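PDB 3K8G: outer membrane protein TP0453 from Treponema pallidum, which might take part in ligand transport, alters membrane permeability at acidic pH, and makes lipid vesicles more permeable when added in its non-lipidated form. Local coordinates for residues F172-L177 with L182-G187. Numbering follows the deposited sequence.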
ATOM      1  N   PHE A 172      10.338  -9.336  -4.318  1.00 30.57           N
ATOM      2  CA  PHE A 172       8.990  -9.540  -3.752  1.00 27.93           C
ATOM      3  C   PHE A 172       8.398 -10.925  -4.070  1.00 27.65           C
ATOM      4  O   PHE A 172       7.685 -11.513  -3.236  1.00 25.78           O
ATOM      5  CB  PHE A 172       8.047  -8.441  -4.250  1.00 28.71           C
ATOM      6  CG  PHE A 172       6.809  -8.257  -3.408  1.00 27.60           C
ATOM      7  CD1 PHE A 172       6.830  -7.431  -2.294  1.00 30.12           C
ATOM      8  CD2 PHE A 172       5.628  -8.897  -3.734  1.00 28.00           C
ATOM      9  CE1 PHE A 172       5.687  -7.250  -1.511  1.00 24.67           C
ATOM     10  CE2 PHE A 172       4.480  -8.715  -2.964  1.00 23.63           C
ATOM     11  CZ  PHE A 172       4.513  -7.888  -1.860  1.00 20.96           C
ATOM     12  N   ILE A 173       8.682 -11.428  -5.277  1.00 27.10           N
ATOM     13  CA  ILE A 173       8.148 -12.721  -5.742  1.00 28.43           C
ATOM     14  C   ILE A 173       8.552 -13.904  -4.858  1.00 27.94           C
ATOM     15  O   ILE A 173       7.759 -14.829  -4.636  1.00 28.32           O
ATOM     16  CB  ILE A 173       8.513 -13.013  -7.224  1.00 27.91           C
ATOM     17  CG1 ILE A 173       7.649 -14.154  -7.776  1.00 31.13           C
ATOM     18  CG2 ILE A 173       9.976 -13.404  -7.384  1.00 29.08           C
ATOM     19  CD1 ILE A 173       6.214 -13.791  -8.037  1.00 31.92           C
ATOM     20  N   THR A 174       9.772 -13.868  -4.338  1.00 27.66           N
ATOM     21  CA  THR A 174      10.244 -14.910  -3.439  1.00 28.10           C
ATOM     22  C   THR A 174       9.428 -14.904  -2.140  1.00 29.42           C
ATOM     23  O   THR A 174       9.045 -15.975  -1.629  1.00 27.28           O
ATOM     24  CB  THR A 174      11.756 -14.769  -3.147  1.00 29.73           C
ATOM     25  OG1 THR A 174      11.997 -13.639  -2.296  1.00 32.31           O
ATOM     26  CG2 THR A 174      12.534 -14.591  -4.436  1.00 31.36           C
ATOM     27  N   LYS A 175       9.131 -13.706  -1.625  1.00 27.80           N
ATOM     28  CA  LYS A 175       8.286 -13.593  -0.429  1.00 31.39           C
ATOM     29  C   LYS A 175       6.903 -14.114  -0.736  1.00 32.84           C
ATOM     30  O   LYS A 175       6.343 -14.930  -0.001  1.00 32.50           O
ATOM     31  CB  LYS A 175       8.125 -12.137   0.025  1.00 31.50           C
ATOM     32  CG  LYS A 175       9.382 -11.457   0.525  1.00 36.38           C
ATOM     33  CD  LYS A 175       9.157  -9.936   0.541  1.00 37.02           C
ATOM     34  CE  LYS A 175      10.347  -9.209   1.150  1.00 38.78           C
ATOM     35  NZ  LYS A 175       9.983  -8.449   2.382  1.00 41.64           N
ATOM     36  N   LEU A 176       6.340 -13.616  -1.827  1.00 35.78           N
ATOM     37  CA  LEU A 176       4.964 -13.912  -2.158  1.00 39.09           C
ATOM     38  C   LEU A 176       4.771 -15.399  -2.394  1.00 41.50           C
ATOM     39  O   LEU A 176       3.744 -15.960  -2.017  1.00 43.93           O
ATOM     40  CB  LEU A 176       4.508 -13.079  -3.361  1.00 38.30           C
ATOM     41  CG  LEU A 176       3.040 -13.198  -3.758  1.00 41.07           C
ATOM     42  CD1 LEU A 176       2.126 -12.523  -2.740  1.00 36.23           C
ATOM     43  CD2 LEU A 176       2.857 -12.599  -5.141  1.00 38.69           C
ATOM     44  N   LEU A 177       5.773 -16.053  -2.968  1.00 43.46           N
ATOM     45  CA  LEU A 177       5.655 -17.471  -3.275  1.00 46.21           C
ATOM     46  C   LEU A 177       6.229 -18.379  -2.180  1.00 47.56           C
ATOM     47  O   LEU A 177       6.283 -19.589  -2.349  1.00 47.39           O
ATOM     48  CB  LEU A 177       6.249 -17.777  -4.657  1.00 46.50           C
ATOM     49  CG  LEU A 177       5.864 -16.877  -5.853  1.00 47.36           C
ATOM     50  CD1 LEU A 177       6.198 -17.548  -7.165  1.00 50.10           C
ATOM     51  CD2 LEU A 177       4.400 -16.415  -5.856  1.00 48.40           C
ATOM     52  N   LEU A 182      16.251 -14.967  -3.008  1.00 56.50           N
ATOM     53  CA  LEU A 182      17.206 -15.330  -4.070  1.00 55.36           C
ATOM     54  C   LEU A 182      17.885 -14.135  -4.765  1.00 54.37           C
ATOM     55  O   LEU A 182      18.904 -14.310  -5.445  1.00 54.13           O
ATOM     56  CB  LEU A 182      16.526 -16.191  -5.145  1.00 55.37           C
ATOM     57  CG  LEU A 182      16.422 -17.717  -5.052  1.00 55.63           C
ATOM     58  CD1 LEU A 182      15.028 -18.163  -4.639  1.00 54.90           C
ATOM     59  CD2 LEU A 182      16.815 -18.361  -6.376  1.00 55.04           C
ATOM     60  N   ASN A 183      17.315 -12.937  -4.605  1.00 53.30           N
ATOM     61  CA  ASN A 183      17.710 -11.747  -5.385  1.00 51.79           C
ATOM     62  C   ASN A 183      17.701 -12.011  -6.898  1.00 50.38           C
ATOM     63  O   ASN A 183      18.747 -11.934  -7.561  1.00 50.09           O
ATOM     64  CB  ASN A 183      19.081 -11.203  -4.943  1.00 52.57           C
ATOM     65  CG  ASN A 183      19.074 -10.654  -3.526  1.00 53.47           C
ATOM     66  OD1 ASN A 183      18.204  -9.864  -3.154  1.00 55.27           O
ATOM     67  ND2 ASN A 183      20.059 -11.065  -2.730  1.00 54.25           N
ATOM     68  N   LEU A 184      16.519 -12.332  -7.431  1.00 47.81           N
ATOM     69  CA  LEU A 184      16.373 -12.640  -8.856  1.00 44.96           C
ATOM     70  C   LEU A 184      16.564 -11.398  -9.734  1.00 43.47           C
ATOM     71  O   LEU A 184      16.238 -10.289  -9.305  1.00 43.75           O
ATOM     72  CB  LEU A 184      15.013 -13.273  -9.150  1.00 44.69           C
ATOM     73  CG  LEU A 184      14.667 -14.727  -8.810  1.00 44.20           C
ATOM     74  CD1 LEU A 184      15.864 -15.692  -8.886  1.00 43.36           C
ATOM     75  CD2 LEU A 184      13.994 -14.778  -7.462  1.00 46.83           C
ATOM     76  N   PRO A 185      17.079 -11.591 -10.968  1.00 40.99           N
ATOM     77  CA  PRO A 185      17.405 -10.521 -11.916  1.00 39.61           C
ATOM     78  C   PRO A 185      16.197  -9.985 -12.697  1.00 37.81           C
ATOM     79  O   PRO A 185      16.331  -9.643 -13.888  1.00 38.23           O
ATOM     80  CB  PRO A 185      18.401 -11.202 -12.872  1.00 38.98           C
ATOM     81  CG  PRO A 185      18.019 -12.617 -12.876  1.00 40.89           C
ATOM     82  CD  PRO A 185      17.411 -12.923 -11.522  1.00 41.45           C
ATOM     83  N   LEU A 186      15.051  -9.879 -12.017  1.00 33.91           N
ATOM     84  CA  LEU A 186      13.783  -9.570 -12.669  1.00 31.09           C
ATOM     85  C   LEU A 186      13.345  -8.123 -12.378  1.00 28.54           C
ATOM     86  O   LEU A 186      13.898  -7.449 -11.513  1.00 29.75           O
ATOM     87  CB  LEU A 186      12.705 -10.569 -12.231  1.00 30.69           C
ATOM     88  CG  LEU A 186      12.980 -12.072 -12.319  1.00 34.28           C
ATOM     89  CD1 LEU A 186      12.256 -12.838 -11.207  1.00 37.62           C
ATOM     90  CD2 LEU A 186      12.579 -12.638 -13.680  1.00 36.89           C
ATOM     91  N   GLY A 187      12.338  -7.660 -13.106  1.00 23.97           N
ATOM     92  CA  GLY A 187      11.982  -6.271 -13.074  1.00 18.73           C
ATOM     93  C   GLY A 187      10.772  -6.023 -12.186  1.00 17.48           C
ATOM     94  O   GLY A 187      10.556  -6.705 -11.174  1.00 13.72           O
TER
HETATM   95  O   HOH W   1      15.040 -12.485  -3.345  1.00 46.49           O
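Thr174 and Leu184 make the closest apolar contact between the C-terminal half of helix 169-176 and the loop that returns past it: Thr174 CG2 meets Leu184 CD2 at 3.4 Å, tighter than usual for two methyl carbons. The two side chains cross at a slant, with one methyl of each doing the touching. On the threonine, OG1 sits between the backbone N and the carbonyl carbon (chi1 72°), which leaves CG2 anti to the carbonyl carbon and facing the loop. The same methyl also approaches the backbone at Leu182, with Leu182 N 4.0 Å away. One residue earlier in the helix, Ile173 offers its CG2 branch to the leucines, 4.2 Å from Leu184 CD2 and, more loosely, 4.5 Å from Leu186 CD1. Beyond that branch the isoleucine leads away from the loop and packs on Met189 and Leu204 of the neighbouring strands.

The polar link is indirect. A water accepts a hydrogen bond from the backbone Asn183 N at 2.6 Å and makes a weak, longer one of 3.4 Å with Thr174 OG1. That hydroxyl has its stronger partner within the helix, the carbonyl oxygen of His171, so the water is a secondary bridge to the loop.

Within the loop, a weak backbone bond from Leu186 N to Leu184 O spans Pro185, and the side chains of Leu184 and Leu186 both start toward the helix. These contacts pack the helix-to-strand connection against the helix it leaves: the chain from helix 169-176, probably amphipathic, doubles back along it and enters antiparallel strand 189-196 of the U-shaped beta-half-barrel.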